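Local atomic coordinates of methylmalonyl-CoA carboxyltransferase 5S subunit (Propionibacterium freudenreichii subsp. shermanii, PDB entry 1RQB), a protein that catalyses transfer of a carboxyl group from the biotin of the 1.3S subunit to pyruvate, forming oxaloacetate, with one bound cobalt ion per subunit. Residues T28-R33 with V248-I253; W62-W67 with P95-Q100; R86-R91 with A127-D132. One frame throughout, in Å; residues are numbered along the deposited sequence.

Contact 1. Residues T28-R33 with V248-I253; sequences TELVLR and VVDTAI
The carboxylate of Glu29 reaches across to the backbone of the neighbouring strand's end, where its OE2 accepts from Ile253 N at 2.9 Å on the syn lone pair. The same oxygen takes Val31 N on its anti lone pair, capping the turn that leads into helix 31-39. CG stands anti to the backbone N (chi1 180°), and the bend at chi2 (57°) places CD of Glu29 3.6 Å from Ile253 N. OE1 is held by Thr265, which also binds Thr251 OG1. An alanine here would probably leave Ile253 N and Val31 N without their shared acceptor and free the start of the helix to shift. Strands 23-29 and 248-251 run parallel, which closes the TIM barrel of this pyruvate carboxyltransferase domain between its first and eighth strands, with Thr28 N bound to Val249 O, Thr251 N to Thr28 O, and Leu30 N to Thr251 O. On the other face, Thr28 and Asp250 lie side by side and point the same way; Asp250 OD1 comes 3.3 Å from Thr28 CB, and a water joins it to Thr28 OG1, which also bonds Ser63. Asp250 OD2 pairs with Arg135 and with ND1 of His226, a cobalt ligand, so it is a second-shell group that probably helps orient that imidazole. Leu30 crosses Asp250 at about a right angle, its CD1 3.6 Å from Asp250 CB. Beyond the strand ends, Val31 CG2 meets Ile253 CG2 at 3.9 Å, against helix 283-296.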
ATOM      1  N   THR A  28      -0.428  13.963 -11.818  1.00  8.71           N
ATOM      2  CA  THR A  28       0.864  14.636 -11.617  1.00 10.11           C
ATOM      3  C   THR A  28       1.826  13.599 -11.032  1.00 10.69           C
ATOM      4  O   THR A  28       1.508  12.948 -10.037  1.00 10.71           O
ATOM      5  CB  THR A  28       0.735  15.838 -10.658  1.00  9.50           C
ATOM      6  OG1 THR A  28       0.168  16.941 -11.369  1.00 12.09           O
ATOM      7  CG2 THR A  28       2.116  16.264 -10.101  1.00  8.82           C
ATOM      8  N   GLU A  29       2.985  13.423 -11.670  1.00  9.28           N
ATOM      9  CA  GLU A  29       3.992  12.448 -11.225  1.00 10.47           C
ATOM     10  C   GLU A  29       4.932  13.105 -10.211  1.00  9.85           C
ATOM     11  O   GLU A  29       5.427  14.208 -10.436  1.00  8.93           O
ATOM     12  CB  GLU A  29       4.775  11.918 -12.431  1.00 11.28           C
ATOM     13  CG  GLU A  29       5.867  10.887 -12.091  1.00 10.86           C
ATOM     14  CD  GLU A  29       5.344   9.662 -11.340  1.00 10.58           C
ATOM     15  OE1 GLU A  29       4.403   8.968 -11.814  1.00 13.70           O
ATOM     16  OE2 GLU A  29       5.892   9.391 -10.262  1.00  9.97           O
ATOM     17  N   LEU A  30       5.218  12.391  -9.119  1.00  8.34           N
ATOM     18  CA  LEU A  30       6.026  12.938  -8.020  1.00 10.43           C
ATOM     19  C   LEU A  30       7.375  12.234  -7.854  1.00 11.78           C
ATOM     20  O   LEU A  30       8.128  12.577  -6.943  1.00 10.85           O
ATOM     21  CB  LEU A  30       5.260  12.769  -6.708  1.00  9.96           C
ATOM     22  CG  LEU A  30       3.860  13.381  -6.629  1.00 12.96           C
ATOM     23  CD1 LEU A  30       3.135  12.847  -5.379  1.00  8.90           C
ATOM     24  CD2 LEU A  30       3.990  14.902  -6.559  1.00 10.28           C
ATOM     25  N   VAL A  31       7.704  11.281  -8.714  1.00  8.32           N
ATOM     26  CA  VAL A  31       8.940  10.504  -8.525  1.00 11.54           C
ATOM     27  C   VAL A  31      10.208  11.358  -8.476  1.00 12.60           C
ATOM     28  O   VAL A  31      11.147  11.010  -7.760  1.00 11.94           O
ATOM     29  CB  VAL A  31       9.118   9.396  -9.619  1.00 14.35           C
ATOM     30  CG1 VAL A  31       9.376  10.027 -10.989  1.00 12.75           C
ATOM     31  CG2 VAL A  31      10.284   8.463  -9.237  1.00 14.22           C
ATOM     32  N   LEU A  32      10.251  12.474  -9.198  1.00 10.93           N
ATOM     33  CA  LEU A  32      11.478  13.283  -9.246  1.00 11.02           C
ATOM     34  C   LEU A  32      11.609  14.255  -8.070  1.00 14.20           C
ATOM     35  O   LEU A  32      12.638  14.915  -7.937  1.00 14.33           O
ATOM     36  CB  LEU A  32      11.560  14.054 -10.561  1.00 10.00           C
ATOM     37  CG  LEU A  32      11.523  13.180 -11.819  1.00 11.52           C
ATOM     38  CD1 LEU A  32      11.586  14.086 -13.040  1.00 13.96           C
ATOM     39  CD2 LEU A  32      12.681  12.169 -11.832  1.00 11.73           C
ATOM     40  N   ARG A  33      10.598  14.358  -7.217  1.00 10.22           N
ATOM     41  CA  ARG A  33      10.739  15.286  -6.086  1.00 11.35           C
ATOM     42  C   ARG A  33      10.201  14.674  -4.791  1.00 11.54           C
ATOM     43  O   ARG A  33      10.966  14.159  -3.976  1.00 12.78           O
ATOM     44  CB  ARG A  33      10.034  16.624  -6.390  1.00 11.34           C
ATOM     45  CG  ARG A  33      10.430  17.797  -5.458  1.00 10.46           C
ATOM     46  CD  ARG A  33       9.960  17.646  -4.021  1.00 13.11           C
ATOM     47  NE  ARG A  33       8.501  17.721  -3.925  1.00 13.47           N
ATOM     48  CZ  ARG A  33       7.836  17.921  -2.792  1.00 13.75           C
ATOM     49  NH1 ARG A  33       8.502  18.058  -1.650  1.00 12.44           N
ATOM     50  NH2 ARG A  33       6.507  17.997  -2.805  1.00  9.89           N
ATOM     51  N   VAL A 248      -7.155  16.812 -10.990  1.00 10.78           N
ATOM     52  CA  VAL A 248      -5.844  16.152 -11.085  1.00 10.49           C
ATOM     53  C   VAL A 248      -5.483  15.511  -9.743  1.00 10.39           C
ATOM     54  O   VAL A 248      -5.774  16.079  -8.692  1.00  9.26           O
ATOM     55  CB  VAL A 248      -4.708  17.199 -11.380  1.00 10.23           C
ATOM     56  CG1 VAL A 248      -3.317  16.500 -11.420  1.00 11.63           C
ATOM     57  CG2 VAL A 248      -4.994  17.963 -12.681  1.00  9.76           C
ATOM     58  N   VAL A 249      -4.850  14.334  -9.763  1.00  7.97           N
ATOM     59  CA  VAL A 249      -4.397  13.721  -8.504  1.00  7.43           C
ATOM     60  C   VAL A 249      -2.900  13.425  -8.623  1.00  9.86           C
ATOM     61  O   VAL A 249      -2.415  13.137  -9.717  1.00  9.23           O
ATOM     62  CB  VAL A 249      -5.201  12.424  -8.154  1.00 13.16           C
ATOM     63  CG1 VAL A 249      -6.689  12.786  -7.894  1.00 12.16           C
ATOM     64  CG2 VAL A 249      -5.096  11.409  -9.274  1.00 14.04           C
ATOM     65  N   ASP A 250      -2.155  13.559  -7.516  1.00  9.08           N
ATOM     66  CA  ASP A 250      -0.703  13.319  -7.508  1.00  9.40           C
ATOM     67  C   ASP A 250      -0.409  11.871  -7.110  1.00  9.53           C
ATOM     68  O   ASP A 250      -0.988  11.350  -6.157  1.00 10.28           O
ATOM     69  CB  ASP A 250       0.017  14.228  -6.501  1.00 10.95           C
ATOM     70  CG  ASP A 250      -0.144  15.702  -6.799  1.00 15.14           C
ATOM     71  OD1 ASP A 250      -0.857  16.055  -7.763  1.00 18.27           O
ATOM     72  OD2 ASP A 250       0.452  16.510  -6.051  1.00 13.74           O
ATOM     73  N   THR A 251       0.516  11.235  -7.830  1.00  7.48           N
ATOM     74  CA  THR A 251       0.897   9.846  -7.543  1.00 11.99           C
ATOM     75  C   THR A 251       2.391   9.664  -7.820  1.00  9.51           C
ATOM     76  O   THR A 251       3.046  10.533  -8.395  1.00  8.66           O
ATOM     77  CB  THR A 251       0.103   8.845  -8.436  1.00 14.04           C
ATOM     78  OG1 THR A 251       0.432   9.085  -9.813  1.00 18.43           O
ATOM     79  CG2 THR A 251      -1.411   9.028  -8.253  1.00 13.69           C
ATOM     80  N   ALA A 252       2.917   8.517  -7.410  1.00  7.75           N
ATOM     81  CA  ALA A 252       4.339   8.207  -7.625  1.00  9.05           C
ATOM     82  C   ALA A 252       4.443   6.857  -8.337  1.00 11.25           C
ATOM     83  O   ALA A 252       3.713   5.926  -8.001  1.00  8.09           O
ATOM     84  CB  ALA A 252       5.080   8.134  -6.272  1.00  8.65           C
ATOM     85  N   ILE A 253       5.363   6.746  -9.299  1.00  8.71           N
ATOM     86  CA  ILE A 253       5.543   5.477 -10.023  1.00  8.52           C
ATOM     87  C   ILE A 253       5.633   4.346  -8.995  1.00  9.55           C
ATOM     88  O   ILE A 253       6.255   4.494  -7.944  1.00  9.86           O
ATOM     89  CB  ILE A 253       6.777   5.555 -10.962  1.00 11.55           C
ATOM     90  CG1 ILE A 253       6.637   4.530 -12.108  1.00  7.42           C
ATOM     91  CG2 ILE A 253       8.056   5.360 -10.166  1.00 11.56           C
ATOM     92  CD1 ILE A 253       5.489   4.841 -13.072  1.00 11.32           C
TER
HETATM   93  O   HOH W   1      -0.578  18.586  -9.389  1.00 15.20           O

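Contact 2. Residues W62-W67 with P95-Q100; sequences WSVECW and PNSRLQ
Ser97 CB touches Val64 CG2 at the outset of the pairing between 62-67 and 95-100, while its hydroxyl bonds Asp57. Arg98 follows, its chain extended from CG to NE; the guanidinium lies flat on the indole of Trp62, planes 14° apart. Trp62 NE1 sits 3.5 Å from the guanidinium plane, over its centre, and the cation-pi approach of CZ to the five-membered ring is off-centre; CD lies over the six-membered ring in a CH-pi contact. In the guanidinium plane, NH1 donates to a lone pair of Trp62 O at 2.8 Å, so stack and bond together fix the group's rotation. The Arg98 carbonyl accepts from Val64 N, opening the parallel ladder. Leu99 CB and CD2 then lie against Cys66 SG. Gln100, its CG anti to the backbone N (chi1 -178°), reaches along the other face: OE1 accepts from Ser63 OG at 2.6 Å, the hydroxyl standing above the amide plane, and meets Trp62 CZ3 at the ring's edge. Through a water, Gln100 NE2 connects to Glu65 OE1, whose other oxygen holds Arg33 of the substrate-binding site. These are adjacent parallel strands of the barrel, 63-68 and 99-103, joined by a right-handed beta-alpha-beta crossover. Strands 23-29 and 133-136 flank the pair, and helix 83-93 packs over it through Phe90 on Cys66 and Arg91 on Leu99.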
ATOM      1  N   TRP A  62      -0.125  15.405 -16.382  1.00 12.52           N
ATOM      2  CA  TRP A  62      -0.573  16.806 -16.427  1.00 13.73           C
ATOM      3  C   TRP A  62       0.627  17.693 -16.083  1.00 12.22           C
ATOM      4  O   TRP A  62       0.857  18.735 -16.696  1.00 12.20           O
ATOM      5  CB  TRP A  62      -1.701  17.047 -15.417  1.00 12.95           C
ATOM      6  CG  TRP A  62      -2.202  18.468 -15.474  1.00 14.70           C
ATOM      7  CD1 TRP A  62      -2.988  19.025 -16.446  1.00 19.27           C
ATOM      8  CD2 TRP A  62      -1.833  19.533 -14.595  1.00 14.93           C
ATOM      9  NE1 TRP A  62      -3.118  20.382 -16.231  1.00 19.59           N
ATOM     10  CE2 TRP A  62      -2.422  20.719 -15.101  1.00 21.01           C
ATOM     11  CE3 TRP A  62      -1.056  19.605 -13.431  1.00 11.86           C
ATOM     12  CZ2 TRP A  62      -2.256  21.969 -14.480  1.00 16.46           C
ATOM     13  CZ3 TRP A  62      -0.890  20.849 -12.809  1.00 14.38           C
ATOM     14  CH2 TRP A  62      -1.489  22.012 -13.338  1.00 19.33           C
ATOM     15  N   SER A  63       1.394  17.266 -15.083  1.00  9.66           N
ATOM     16  CA  SER A  63       2.617  17.975 -14.678  1.00  9.62           C
ATOM     17  C   SER A  63       3.577  16.969 -14.043  1.00 11.18           C
ATOM     18  O   SER A  63       3.186  15.861 -13.677  1.00  9.30           O
ATOM     19  CB  SER A  63       2.325  19.110 -13.674  1.00 10.19           C
ATOM     20  OG  SER A  63       1.962  18.609 -12.395  1.00 11.02           O
ATOM     21  N   VAL A  64       4.833  17.375 -13.948  1.00  9.54           N
ATOM     22  CA  VAL A  64       5.908  16.566 -13.358  1.00 10.31           C
ATOM     23  C   VAL A  64       6.541  17.373 -12.222  1.00 11.63           C
ATOM     24  O   VAL A  64       7.190  18.390 -12.460  1.00 10.91           O
ATOM     25  CB  VAL A  64       6.980  16.252 -14.424  1.00 12.28           C
ATOM     26  CG1 VAL A  64       8.118  15.442 -13.806  1.00 14.53           C
ATOM     27  CG2 VAL A  64       6.327  15.471 -15.595  1.00 12.62           C
ATOM     28  N   GLU A  65       6.340  16.945 -10.978  1.00  8.10           N
ATOM     29  CA  GLU A  65       6.933  17.708  -9.872  1.00 11.25           C
ATOM     30  C   GLU A  65       8.423  17.358  -9.848  1.00 15.71           C
ATOM     31  O   GLU A  65       8.780  16.186  -9.747  1.00 16.10           O
ATOM     32  CB  GLU A  65       6.252  17.344  -8.543  1.00 15.15           C
ATOM     33  CG  GLU A  65       6.611  18.318  -7.418  1.00 18.53           C
ATOM     34  CD  GLU A  65       6.228  17.803  -6.044  1.00 22.36           C
ATOM     35  OE1 GLU A  65       5.452  18.487  -5.346  1.00 21.50           O
ATOM     36  OE2 GLU A  65       6.716  16.716  -5.667  1.00 19.51           O
ATOM     37  N   CYS A  66       9.298  18.353  -9.951  1.00 10.34           N
ATOM     38  CA  CYS A  66      10.726  18.009 -10.016  1.00 12.01           C
ATOM     39  C   CYS A  66      11.610  19.043  -9.318  1.00 13.66           C
ATOM     40  O   CYS A  66      12.831  18.996  -9.457  1.00 16.03           O
ATOM     41  CB  CYS A  66      11.151  17.910 -11.479  1.00 17.28           C
ATOM     42  SG  CYS A  66      10.854  19.452 -12.377  1.00 21.97           S
ATOM     43  N   TRP A  67      11.032  19.959  -8.551  1.00 12.08           N
ATOM     44  CA  TRP A  67      11.891  20.968  -7.917  1.00 14.44           C
ATOM     45  C   TRP A  67      11.207  21.532  -6.671  1.00 16.17           C
ATOM     46  O   TRP A  67      10.017  21.321  -6.441  1.00 12.35           O
ATOM     47  CB  TRP A  67      12.188  22.092  -8.927  1.00 14.44           C
ATOM     48  CG  TRP A  67      13.572  22.706  -8.790  1.00 15.55           C
ATOM     49  CD1 TRP A  67      14.768  22.050  -8.880  1.00 12.90           C
ATOM     50  CD2 TRP A  67      13.888  24.093  -8.578  1.00 13.79           C
ATOM     51  NE1 TRP A  67      15.811  22.942  -8.741  1.00 14.33           N
ATOM     52  CE2 TRP A  67      15.301  24.201  -8.556  1.00 14.53           C
ATOM     53  CE3 TRP A  67      13.114  25.253  -8.401  1.00 13.89           C
ATOM     54  CZ2 TRP A  67      15.958  25.426  -8.371  1.00 13.82           C
ATOM     55  CZ3 TRP A  67      13.768  26.476  -8.212  1.00 15.33           C
ATOM     56  CH2 TRP A  67      15.181  26.549  -8.202  1.00 14.69           C
ATOM     57  N   PRO A  95      11.136  18.695 -22.505  1.00 19.60           N
ATOM     58  CA  PRO A  95      10.609  19.897 -23.161  1.00 20.94           C
ATOM     59  C   PRO A  95       9.099  20.005 -23.383  1.00 21.38           C
ATOM     60  O   PRO A  95       8.575  21.101 -23.575  1.00 22.42           O
ATOM     61  CB  PRO A  95      11.378  19.921 -24.481  1.00 22.98           C
ATOM     62  CG  PRO A  95      11.465  18.462 -24.811  1.00 20.91           C
ATOM     63  CD  PRO A  95      11.864  17.848 -23.473  1.00 20.82           C
ATOM     64  N   ASN A  96       8.383  18.892 -23.346  1.00 21.00           N
ATOM     65  CA  ASN A  96       6.937  18.945 -23.608  1.00 24.20           C
ATOM     66  C   ASN A  96       6.118  18.862 -22.318  1.00 24.78           C
ATOM     67  O   ASN A  96       4.890  18.816 -22.377  1.00 23.87           O
ATOM     68  CB  ASN A  96       6.537  17.776 -24.502  1.00 24.64           C
ATOM     69  CG  ASN A  96       7.397  17.684 -25.742  1.00 29.29           C
ATOM     70  OD1 ASN A  96       7.444  18.618 -26.541  1.00 27.66           O
ATOM     71  ND2 ASN A  96       8.093  16.564 -25.904  1.00 27.60           N
ATOM     72  N   SER A  97       6.767  18.880 -21.160  1.00 17.97           N
ATOM     73  CA  SER A  97       6.014  18.700 -19.911  1.00 17.95           C
ATOM     74  C   SER A  97       5.885  19.997 -19.109  1.00 17.94           C
ATOM     75  O   SER A  97       6.705  20.907 -19.220  1.00 14.85           O
ATOM     76  CB  SER A  97       6.729  17.678 -19.018  1.00 20.15           C
ATOM     77  OG  SER A  97       7.019  16.490 -19.718  1.00 22.52           O
ATOM     78  N   ARG A  98       4.830  20.049 -18.296  1.00 13.65           N
ATOM     79  CA  ARG A  98       4.656  21.176 -17.369  1.00 16.33           C
ATOM     80  C   ARG A  98       5.485  20.835 -16.129  1.00 16.64           C
ATOM     81  O   ARG A  98       5.168  19.878 -15.423  1.00 16.69           O
ATOM     82  CB  ARG A  98       3.206  21.343 -16.883  1.00 15.73           C
ATOM     83  CG  ARG A  98       2.165  21.676 -17.916  1.00 20.82           C
ATOM     84  CD  ARG A  98       0.849  22.029 -17.205  1.00 22.08           C
ATOM     85  NE  ARG A  98      -0.219  22.313 -18.155  1.00 23.54           N
ATOM     86  CZ  ARG A  98      -0.867  21.383 -18.854  1.00 31.37           C
ATOM     87  NH1 ARG A  98      -0.567  20.089 -18.712  1.00 21.84           N
ATOM     88  NH2 ARG A  98      -1.808  21.753 -19.712  1.00 29.61           N
ATOM     89  N   LEU A  99       6.549  21.585 -15.875  1.00 11.86           N
ATOM     90  CA  LEU A  99       7.360  21.308 -14.681  1.00 12.24           C
ATOM     91  C   LEU A  99       6.681  21.973 -13.483  1.00 16.16           C
ATOM     92  O   LEU A  99       6.138  23.072 -13.601  1.00 13.23           O
ATOM     93  CB  LEU A  99       8.781  21.845 -14.851  1.00 14.59           C
ATOM     94  CG  LEU A  99       9.534  21.317 -16.079  1.00 20.17           C
ATOM     95  CD1 LEU A  99      11.011  21.717 -15.980  1.00 19.22           C
ATOM     96  CD2 LEU A  99       9.405  19.811 -16.166  1.00 17.79           C
ATOM     97  N   GLN A 100       6.713  21.301 -12.337  1.00 11.82           N
ATOM     98  CA  GLN A 100       6.043  21.838 -11.144  1.00 10.69           C
ATOM     99  C   GLN A 100       6.994  21.809  -9.948  1.00 12.20           C
ATOM    100  O   GLN A 100       7.838  20.921  -9.836  1.00 12.43           O
ATOM    101  CB  GLN A 100       4.807  20.981 -10.862  1.00 11.67           C
ATOM    102  CG  GLN A 100       3.960  21.427  -9.694  1.00 10.67           C
ATOM    103  CD  GLN A 100       2.615  20.708  -9.666  1.00 16.19           C
ATOM    104  OE1 GLN A 100       1.958  20.567 -10.696  1.00 13.33           O
ATOM    105  NE2 GLN A 100       2.197  20.266  -8.483  1.00 16.84           N
TER
HETATM  106  O   HOH W   2       3.045  17.880 -18.622  1.00 25.21           O
HETATM  107  O   HOH W   3       4.183  20.678  -6.214  1.00 16.96           O

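Contact 3. Residues R86-R91 with A127-D132; sequences RLRTFR and AENGMD
Leu87 packs against both Asn129 and Met131, present as selenomethionine: its CD2 lies 3.7 Å from Asn129 CB, while CD1 presses tightly on Met131 CE at 3.5 Å, the side chains of Leu87 and Met131 crossing at about a right angle. One residue on, Arg88 bends at chi3 (-75°), and its NH1 donates to Asn129 OD1 at 2.9 Å from above the amide plane. Asn129 ND2 bonds Lys125 O and Glu448, so both ends of the amide are held. Arg91 reaches furthest along 127-132. Bent at chi2 and chi3, its chain passes CD 3.7 Å from Gly130 CA; NH1 then forms a 2.8 Å salt bridge with Asp132 OD2, met on the syn side of the carboxylate. A weak bond from NH1 to Gly130 O adds to the grip. Gly130 ends helix 116-128 in a Schellman motif; its positive phi suits glycine, and a CB here would clash with Arg91 CD. On the outside of the TIM barrel, the flank of helix 83-93 thus meets the turn and loop between helix 116-128 and strand 133-136. Arg91 NH2 also holds Met94 O and Ser97 O, and Asp132 OD2 accepts from Leu99 N, while Leu87 and Met131 both rest on Trp67 of strand 63-68.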
ATOM      1  N   ARG A  86      20.141  21.522 -12.011  1.00 14.66           N
ATOM      2  CA  ARG A  86      19.200  20.394 -12.067  1.00 10.91           C
ATOM      3  C   ARG A  86      17.920  20.844 -12.775  1.00 11.91           C
ATOM      4  O   ARG A  86      17.385  20.136 -13.627  1.00 11.34           O
ATOM      5  CB  ARG A  86      18.865  19.889 -10.651  1.00 13.87           C
ATOM      6  CG  ARG A  86      17.770  18.813 -10.637  1.00 15.09           C
ATOM      7  CD  ARG A  86      17.399  18.319  -9.224  1.00 18.05           C
ATOM      8  NE  ARG A  86      18.468  17.540  -8.602  1.00 19.61           N
ATOM      9  CZ  ARG A  86      18.312  16.790  -7.511  1.00 21.87           C
ATOM     10  NH1 ARG A  86      17.132  16.723  -6.906  1.00 16.30           N
ATOM     11  NH2 ARG A  86      19.331  16.071  -7.044  1.00 15.57           N
ATOM     12  N   LEU A  87      17.434  22.031 -12.420  1.00 11.25           N
ATOM     13  CA  LEU A  87      16.219  22.571 -13.047  1.00 11.89           C
ATOM     14  C   LEU A  87      16.455  22.763 -14.546  1.00 13.73           C
ATOM     15  O   LEU A  87      15.616  22.392 -15.365  1.00 13.31           O
ATOM     16  CB  LEU A  87      15.825  23.911 -12.410  1.00 10.28           C
ATOM     17  CG  LEU A  87      14.686  24.690 -13.087  1.00 16.28           C
ATOM     18  CD1 LEU A  87      13.438  23.812 -13.213  1.00 18.05           C
ATOM     19  CD2 LEU A  87      14.380  25.935 -12.273  1.00 15.25           C
ATOM     20  N   ARG A  88      17.590  23.352 -14.919  1.00 14.01           N
ATOM     21  CA  ARG A  88      17.872  23.548 -16.348  1.00 15.09           C
ATOM     22  C   ARG A  88      17.914  22.211 -17.089  1.00 14.14           C
ATOM     23  O   ARG A  88      17.408  22.091 -18.205  1.00 14.83           O
ATOM     24  CB  ARG A  88      19.189  24.308 -16.549  1.00 16.51           C
ATOM     25  CG  ARG A  88      19.024  25.801 -16.309  1.00 22.46           C
ATOM     26  CD  ARG A  88      20.293  26.585 -16.603  1.00 25.49           C
ATOM     27  NE  ARG A  88      21.317  26.441 -15.578  1.00 29.92           N
ATOM     28  CZ  ARG A  88      21.472  27.300 -14.574  1.00 29.02           C
ATOM     29  NH1 ARG A  88      20.671  28.350 -14.472  1.00 27.77           N
ATOM     30  NH2 ARG A  88      22.428  27.115 -13.675  1.00 30.61           N
ATOM     31  N   THR A  89      18.513  21.207 -16.463  1.00 14.52           N
ATOM     32  CA  THR A  89      18.627  19.883 -17.091  1.00 14.43           C
ATOM     33  C   THR A  89      17.237  19.271 -17.279  1.00 17.18           C
ATOM     34  O   THR A  89      16.930  18.742 -18.346  1.00 13.59           O
ATOM     35  CB  THR A  89      19.505  18.941 -16.245  1.00 17.99           C
ATOM     36  OG1 THR A  89      20.827  19.483 -16.165  1.00 19.17           O
ATOM     37  CG2 THR A  89      19.584  17.563 -16.887  1.00 19.03           C
ATOM     38  N   PHE A  90      16.393  19.356 -16.257  1.00 16.57           N
ATOM     39  CA  PHE A  90      15.036  18.799 -16.360  1.00 15.69           C
ATOM     40  C   PHE A  90      14.258  19.508 -17.470  1.00 15.83           C
ATOM     41  O   PHE A  90      13.503  18.878 -18.209  1.00 13.59           O
ATOM     42  CB  PHE A  90      14.290  18.962 -15.036  1.00 14.55           C
ATOM     43  CG  PHE A  90      14.634  17.913 -14.000  1.00 17.37           C
ATOM     44  CD1 PHE A  90      14.566  18.215 -12.643  1.00 17.51           C
ATOM     45  CD2 PHE A  90      14.993  16.625 -14.376  1.00 19.56           C
ATOM     46  CE1 PHE A  90      14.850  17.241 -11.666  1.00 18.29           C
ATOM     47  CE2 PHE A  90      15.279  15.643 -13.405  1.00 22.34           C
ATOM     48  CZ  PHE A  90      15.206  15.962 -12.049  1.00 19.51           C
ATOM     49  N   ARG A  91      14.442  20.821 -17.587  1.00 12.09           N
ATOM     50  CA  ARG A  91      13.719  21.600 -18.604  1.00 11.25           C
ATOM     51  C   ARG A  91      14.113  21.123 -20.003  1.00 12.96           C
ATOM     52  O   ARG A  91      13.283  21.037 -20.905  1.00 15.13           O
ATOM     53  CB  ARG A  91      14.072  23.087 -18.472  1.00 13.79           C
ATOM     54  CG  ARG A  91      13.454  24.019 -19.518  1.00 14.73           C
ATOM     55  CD  ARG A  91      11.935  24.134 -19.420  1.00 15.45           C
ATOM     56  NE  ARG A  91      11.196  22.926 -19.780  1.00 16.34           N
ATOM     57  CZ  ARG A  91       9.892  22.776 -19.551  1.00 14.89           C
ATOM     58  NH1 ARG A  91       9.213  23.749 -18.956  1.00 12.46           N
ATOM     59  NH2 ARG A  91       9.261  21.676 -19.944  1.00 10.36           N
ATOM     60  N   ALA A 127      11.052  30.881 -12.987  1.00 12.52           N
ATOM     61  CA  ALA A 127      10.288  30.912 -14.243  1.00 19.08           C
ATOM     62  C   ALA A 127      11.238  31.008 -15.440  1.00 20.42           C
ATOM     63  O   ALA A 127      11.065  30.328 -16.450  1.00 18.64           O
ATOM     64  CB  ALA A 127       9.335  32.108 -14.246  1.00 21.22           C
ATOM     65  N   GLU A 128      12.247  31.856 -15.318  1.00 19.22           N
ATOM     66  CA  GLU A 128      13.212  32.060 -16.409  1.00 22.26           C
ATOM     67  C   GLU A 128      13.944  30.757 -16.731  1.00 22.90           C
ATOM     68  O   GLU A 128      14.257  30.483 -17.890  1.00 19.73           O
ATOM     69  CB  GLU A 128      14.235  33.117 -16.003  1.00 23.44           C
ATOM     70  CG  GLU A 128      15.216  33.495 -17.090  1.00 32.36           C
ATOM     71  CD  GLU A 128      16.253  34.480 -16.592  1.00 39.12           C
ATOM     72  OE1 GLU A 128      15.877  35.410 -15.843  1.00 44.15           O
ATOM     73  OE2 GLU A 128      17.441  34.329 -16.950  1.00 45.16           O
ATOM     74  N   ASN A 129      14.218  29.955 -15.707  1.00 20.23           N
ATOM     75  CA  ASN A 129      14.964  28.705 -15.902  1.00 17.48           C
ATOM     76  C   ASN A 129      14.053  27.540 -16.299  1.00 24.12           C
ATOM     77  O   ASN A 129      14.530  26.423 -16.500  1.00 21.12           O
ATOM     78  CB  ASN A 129      15.786  28.404 -14.649  1.00 19.10           C
ATOM     79  CG  ASN A 129      17.086  29.204 -14.614  1.00 22.68           C
ATOM     80  OD1 ASN A 129      17.976  28.975 -15.430  1.00 23.13           O
ATOM     81  ND2 ASN A 129      17.188  30.161 -13.692  1.00 19.57           N
ATOM     82  N   GLY A 130      12.749  27.798 -16.432  1.00 19.67           N
ATOM     83  CA  GLY A 130      11.838  26.753 -16.879  1.00 23.61           C
ATOM     84  C   GLY A 130      10.631  26.298 -16.069  1.00 19.85           C
ATOM     85  O   GLY A 130       9.827  25.518 -16.576  1.00 19.24           O
HETATM   86  N   MSE A 131      10.466  26.778 -14.844  1.00 17.55           N
HETATM   87  CA  MSE A 131       9.340  26.319 -14.015  1.00 17.10           C
HETATM   88  C   MSE A 131       8.009  26.751 -14.639  1.00 19.81           C
HETATM   89  O   MSE A 131       7.867  27.889 -15.084  1.00 21.56           O
HETATM   90  CB  MSE A 131       9.486  26.881 -12.605  1.00 19.22           C
HETATM   91  CG  MSE A 131       8.542  26.253 -11.620  1.00 22.65           C
HETATM   92 SE   MSE A 131       8.756  24.320 -11.706  1.00 35.19          SE
HETATM   93  CE  MSE A 131      10.603  24.173 -11.236  1.00 23.45           C
ATOM     94  N   ASP A 132       7.023  25.850 -14.653  1.00 15.98           N
ATOM     95  CA  ASP A 132       5.714  26.137 -15.262  1.00 18.12           C
ATOM     96  C   ASP A 132       4.620  26.295 -14.204  1.00 18.38           C
ATOM     97  O   ASP A 132       3.832  27.239 -14.248  1.00 17.12           O
ATOM     98  CB  ASP A 132       5.291  25.002 -16.213  1.00 14.28           C
ATOM     99  CG  ASP A 132       6.206  24.862 -17.417  1.00 23.39           C
ATOM    100  OD1 ASP A 132       6.368  25.860 -18.159  1.00 23.51           O
ATOM    101  OD2 ASP A 132       6.757  23.755 -17.630  1.00 18.01           O
TER

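In the fold
From the N terminus, the chain enters the barrel on strand 23-29, and contact 1 closes the longest loop when strand 248-251 returns beside it, some 215 residues on. Contacts 2 and 3 both fall within that span. Contact 2 pairs strands 63-68 and 99-103 across helix 83-93; contact 3 starts on that helix and closes beyond helix 116-128, so the two loops cross. Strands 23-29 and 63-68 are neighbours in the sheet, which joins contacts 1 and 2. Contacts 2 and 3 meet where helix 83-93 and the loop after helix 116-128 reach the start of strand 99-103.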